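Local coordinates for CCMAN5 (Cellulosimicrobium cellulans, PDB 2XSG), which hydrolyses alpha-mannosides as a calcium-containing family 92 glycosidase, and probably uncaps phosphorylated yeast N-glycans so that mannose-6-phosphate is exposed, at residues A198-Y203 with S400-R405; M321-T326 with Y348-T353. One frame throughout, in Å; residues are numbered along the deposited sequence.

Overall arrangement
From the N terminus the chain first builds the antiparallel sheets of the N-terminal domain, where strand 198-208 supplies the first half of contact 1. It then enters the catalytic domain and, after helix 306-318, makes the short strand 323-324, which pairs with 348-349 to close the small loop of contact 2. Only after helices 353-366 and 368-387 does it reach loop 400-405 and close contact 1, so contact 2 is nested within contact 1. The two touch: S400 OG lies 2.6 Å from D349 OD2 and P402 O lies 2.8 Å from S350 OG, both probable hydrogen bonds. Loop 400-405 thus sits between the N-terminal sheet and the short antiparallel pair 323-324/348-349 of the catalytic domain.

Contact 1 of 2, residues A198-Y203 with S400-R405; sequences AAYTLY and SVPTVR
Strand 198-203 crosses the extended loop 400-405 with end-to-end directions 133° apart, and the closest CA pair, Y200 with P402, is separated by 5.5 Å. The segments do not pair as strands. L202 and Y200 bond through their backbones to V191 and G193 of the adjacent strand 185-195, whereas A199 and T201 turn their backbone bonds to H399, the residue just ahead of the loop. Between the segments a water mediates: it accepts from T403 N at 2.9 Å and can donate to A198 O at 3.0 Å. Y200 makes the largest share of the packing. With chi1 65° its CG stands in the cleft flanked by N and C of its own backbone, laying one ring face over the proline. P402 CB sits 3.9 Å from the centroid of the Y200 ring and 14° off its normal, a CH-pi contact. P402 CA lies under the rim, 3.5 Å from Y200 CD1, while P402 CD approaches Y200 CD2 at 3.7 Å on the other flank. The Y200 hydroxyl extends past the proline to D78 and N166. L202 crosses P402 at about a right angle, with its CD1 4.0 Å from P402 CD, and presses its CD2 to 3.2 Å from S400 O, a tight fit. At the other end the methyls of A198 and T403 meet, T403 OG1 being used by W351 N. An alanine in place of Y200 would remove the ring over P402 and the hydroxyl bonded to D78 and N166, and would probably loosen the loop against the strand. The chemistry is that of a buried, mostly apolar interdomain seam: an aromatic face on a proline, aliphatic packing beside it, and a water bridging T403 N and A198 O, which strand and loop leave too far apart to bond directly.

Contact 2 of 2, residues M321-T326 with Y348-T353; sequences MPMNAT and YDSWAT
Y348 opens the second segment, its N bonded to S377 OG of helix 368-387. Its CG is set beside the backbone N, and the ring reaches obliquely along strand 323-324, where CD2 comes to 3.5 Å from N324 N; Y348 CB rests on P322 CG. D349 and M323 form an antiparallel hydrogen-bonded pair. D349 N donates to M323 O at 3.0 Å, nearly straight (164°) and in the carbonyl plane, whereas M323 N reaches D349 O at 2.8 Å along a more bent path (139°), from above the plane of that carbonyl. The D349 carboxylate turns back on its own chain: OD1 accepts from S350 N at 2.7 Å, met from above the carboxylate plane, and OD2 is taken by S400. D349 CB also packs on A325 CB, just past N324, whose OD1 accepts from T326 N in an Asx turn. S350 directs OG between two methionine methyls, 3.4 Å from M321 CE and 3.4 Å from M323 CE, while the hydroxyl is bonded to P402 O; M321 also touches A663, next to the calcium ligand D662, its side chain about 12 Å from the ion. W351 then lays one face of its six-membered ring over P322 CG, 4.2 Å from the centroid, so that CG of this proline, preceded by a cis peptide bond, fits into the corner formed by Y348 CB and the indole face. A352 follows as the N-cap of helix 353-366. The two M323-D349 backbone bonds and the P322 packing hold the pair, while the buried D349 carboxylate, likely to be stabilised as the anion by a backbone N-H and a serine hydroxyl, ties segment 348-353 to loop 400-405.

Contact 1 of 2, residues A198-Y203 with S400-R405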
# COMPACT_ATOMS: atom_id res chain seq x y z
N ALA A 198 1.75 -3.18 -16.70
CA ALA A 198 2.21 -4.53 -16.99
C ALA A 198 1.11 -5.55 -16.93
O ALA A 198 0.18 -5.43 -16.13
CB ALA A 198 3.31 -4.93 -16.00
N ALA A 199 1.23 -6.57 -17.77
CA ALA A 199 0.44 -7.77 -17.63
C ALA A 199 1.09 -8.64 -16.56
O ALA A 199 2.27 -8.45 -16.22
CB ALA A 199 0.36 -8.51 -18.96
N TYR A 200 0.31 -9.60 -16.04
CA TYR A 200 0.76 -10.58 -15.05
C TYR A 200 -0.00 -11.90 -15.30
O TYR A 200 -1.12 -11.89 -15.79
CB TYR A 200 0.48 -10.09 -13.62
CG TYR A 200 -1.01 -9.96 -13.33
CD1 TYR A 200 -1.69 -8.76 -13.55
CD2 TYR A 200 -1.74 -11.05 -12.86
CE1 TYR A 200 -3.06 -8.66 -13.30
CE2 TYR A 200 -3.11 -10.96 -12.63
CZ TYR A 200 -3.75 -9.77 -12.85
OH TYR A 200 -5.10 -9.70 -12.61
N THR A 201 0.62 -13.02 -14.96
CA THR A 201 -0.06 -14.31 -15.03
C THR A 201 0.02 -15.05 -13.70
O THR A 201 1.08 -15.09 -13.06
CB THR A 201 0.55 -15.17 -16.14
OG1 THR A 201 0.37 -14.49 -17.40
CG2 THR A 201 -0.11 -16.56 -16.20
N LEU A 202 -1.11 -15.63 -13.30
CA LEU A 202 -1.18 -16.51 -12.13
C LEU A 202 -1.84 -17.83 -12.50
O LEU A 202 -2.79 -17.86 -13.29
CB LEU A 202 -1.97 -15.85 -11.00
CG LEU A 202 -1.26 -14.74 -10.22
CD1 LEU A 202 -2.26 -14.08 -9.30
CD2 LEU A 202 -0.06 -15.31 -9.40
N TYR A 203 -1.30 -18.93 -11.96
CA TYR A 203 -1.89 -20.26 -12.15
C TYR A 203 -2.76 -20.59 -10.95
O TYR A 203 -2.52 -20.11 -9.84
CB TYR A 203 -0.81 -21.32 -12.38
CG TYR A 203 0.04 -20.99 -13.58
CD1 TYR A 203 1.18 -20.20 -13.45
CD2 TYR A 203 -0.33 -21.40 -14.86
CE1 TYR A 203 1.96 -19.86 -14.54
CE2 TYR A 203 0.44 -21.04 -15.99
CZ TYR A 203 1.59 -20.28 -15.81
OH TYR A 203 2.38 -19.93 -16.89
N SER A 400 4.89 -11.65 -12.21
CA SER A 400 4.51 -12.89 -11.51
C SER A 400 3.24 -12.76 -10.68
O SER A 400 2.63 -13.77 -10.31
CB SER A 400 5.68 -13.44 -10.65
OG SER A 400 5.87 -12.69 -9.46
N VAL A 401 2.85 -11.51 -10.39
CA VAL A 401 1.66 -11.15 -9.60
C VAL A 401 1.17 -9.80 -10.14
O VAL A 401 1.95 -9.10 -10.79
CB VAL A 401 1.99 -10.98 -8.10
CG1 VAL A 401 2.47 -12.29 -7.47
CG2 VAL A 401 3.02 -9.86 -7.89
N PRO A 402 -0.11 -9.43 -9.88
CA PRO A 402 -0.53 -8.09 -10.27
C PRO A 402 0.41 -7.08 -9.64
O PRO A 402 0.85 -7.26 -8.50
CB PRO A 402 -1.94 -7.95 -9.68
CG PRO A 402 -2.19 -9.14 -8.88
CD PRO A 402 -1.22 -10.19 -9.28
N THR A 403 0.75 -6.04 -10.40
CA THR A 403 1.75 -5.09 -9.96
C THR A 403 1.48 -3.71 -10.57
O THR A 403 0.59 -3.56 -11.41
CB THR A 403 3.16 -5.60 -10.28
OG1 THR A 403 4.15 -4.87 -9.55
CG2 THR A 403 3.45 -5.53 -11.81
N VAL A 404 2.22 -2.70 -10.13
CA VAL A 404 1.89 -1.33 -10.55
C VAL A 404 3.07 -0.64 -11.24
O VAL A 404 3.07 -0.51 -12.44
CB VAL A 404 1.37 -0.48 -9.39
CG1 VAL A 404 0.83 0.87 -9.90
CG2 VAL A 404 0.29 -1.24 -8.60
N ARG A 405 4.05 -0.20 -10.46
CA ARG A 405 5.10 0.69 -10.97
C ARG A 405 6.33 0.66 -10.04
O ARG A 405 6.22 0.24 -8.88
CB ARG A 405 4.57 2.13 -11.15
CG ARG A 405 4.14 2.82 -9.85
CD ARG A 405 3.42 4.15 -10.10
NE ARG A 405 4.14 5.07 -10.98
CZ ARG A 405 3.70 6.26 -11.36
NH1 ARG A 405 2.55 6.72 -10.90
NH2 ARG A 405 4.44 7.02 -12.16
O HOH W 1 -0.09 -5.59 -13.17

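Contact 2 of 2, residues M321-T326 with Y348-T353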
# COMPACT_ATOMS: atom_id res chain seq x y z
N MET A 321 1.24 -5.47 0.99
CA MET A 321 2.02 -5.43 -0.25
C MET A 321 3.44 -4.94 0.05
O MET A 321 3.60 -4.11 0.93
CB MET A 321 1.36 -4.50 -1.28
CG MET A 321 0.09 -5.06 -1.94
SD MET A 321 -0.84 -3.82 -2.89
CE MET A 321 0.28 -3.40 -4.23
N PRO A 322 4.45 -5.46 -0.68
CA PRO A 322 4.36 -6.50 -1.70
C PRO A 322 3.89 -7.86 -1.15
O PRO A 322 4.07 -8.14 0.04
CB PRO A 322 5.79 -6.59 -2.26
CG PRO A 322 6.66 -6.09 -1.14
CD PRO A 322 5.84 -5.00 -0.50
N MET A 323 3.30 -8.68 -2.02
CA MET A 323 2.71 -9.95 -1.61
C MET A 323 3.74 -11.06 -1.72
O MET A 323 4.65 -10.99 -2.54
CB MET A 323 1.53 -10.35 -2.50
CG MET A 323 0.56 -9.26 -2.88
SD MET A 323 -0.50 -9.93 -4.18
CE MET A 323 -0.61 -8.51 -5.24
N ASN A 324 3.57 -12.09 -0.89
CA ASN A 324 4.39 -13.30 -1.00
C ASN A 324 4.16 -13.89 -2.40
O ASN A 324 3.05 -14.33 -2.71
CB ASN A 324 4.00 -14.28 0.12
CG ASN A 324 4.93 -15.49 0.22
OD1 ASN A 324 5.51 -15.96 -0.77
ND2 ASN A 324 5.05 -16.03 1.43
N ALA A 325 5.19 -13.83 -3.24
CA ALA A 325 5.17 -14.40 -4.60
C ALA A 325 6.04 -15.67 -4.73
O ALA A 325 6.48 -16.01 -5.82
CB ALA A 325 5.61 -13.36 -5.60
N THR A 326 6.22 -16.36 -3.61
CA THR A 326 7.04 -17.59 -3.51
C THR A 326 6.18 -18.83 -3.29
O THR A 326 5.21 -18.80 -2.52
CB THR A 326 8.05 -17.47 -2.32
OG1 THR A 326 8.80 -16.25 -2.47
CG2 THR A 326 9.03 -18.66 -2.24
N TYR A 348 9.17 -11.58 -2.49
CA TYR A 348 7.98 -10.76 -2.58
C TYR A 348 7.94 -10.01 -3.92
O TYR A 348 8.98 -9.72 -4.52
CB TYR A 348 7.91 -9.78 -1.40
CG TYR A 348 7.81 -10.51 -0.07
CD1 TYR A 348 8.96 -10.90 0.63
CD2 TYR A 348 6.57 -10.85 0.45
CE1 TYR A 348 8.85 -11.60 1.84
CE2 TYR A 348 6.45 -11.54 1.62
CZ TYR A 348 7.58 -11.91 2.32
OH TYR A 348 7.41 -12.60 3.48
N ASP A 349 6.72 -9.71 -4.36
CA ASP A 349 6.47 -9.02 -5.62
C ASP A 349 5.15 -8.25 -5.51
O ASP A 349 4.31 -8.58 -4.65
CB ASP A 349 6.42 -10.03 -6.77
CG ASP A 349 6.54 -9.38 -8.15
OD1 ASP A 349 6.76 -8.14 -8.25
OD2 ASP A 349 6.39 -10.12 -9.14
N SER A 350 5.00 -7.26 -6.38
CA SER A 350 3.84 -6.34 -6.48
C SER A 350 4.22 -4.98 -5.92
O SER A 350 4.18 -4.77 -4.72
CB SER A 350 2.58 -6.84 -5.79
OG SER A 350 1.49 -6.00 -6.13
N TRP A 351 4.58 -4.07 -6.81
CA TRP A 351 5.24 -2.84 -6.39
C TRP A 351 4.46 -1.63 -6.90
O TRP A 351 3.87 -1.68 -7.96
CB TRP A 351 6.65 -2.82 -6.96
CG TRP A 351 7.48 -4.04 -6.59
CD1 TRP A 351 7.66 -5.16 -7.33
CD2 TRP A 351 8.24 -4.22 -5.39
NE1 TRP A 351 8.49 -6.06 -6.66
CE2 TRP A 351 8.85 -5.50 -5.47
CE3 TRP A 351 8.46 -3.43 -4.25
CZ2 TRP A 351 9.68 -5.99 -4.46
CZ3 TRP A 351 9.28 -3.93 -3.24
CH2 TRP A 351 9.87 -5.20 -3.35
N ALA A 352 4.43 -0.57 -6.10
CA ALA A 352 3.83 0.70 -6.51
C ALA A 352 4.73 1.78 -5.92
O ALA A 352 4.28 2.69 -5.23
CB ALA A 352 2.43 0.84 -5.97
N THR A 353 6.02 1.65 -6.21
CA THR A 353 7.04 2.34 -5.45
C THR A 353 7.08 3.87 -5.64
O THR A 353 7.55 4.58 -4.75
CB THR A 353 8.39 1.63 -5.67
OG1 THR A 353 8.17 0.22 -5.49
CG2 THR A 353 9.46 2.11 -4.68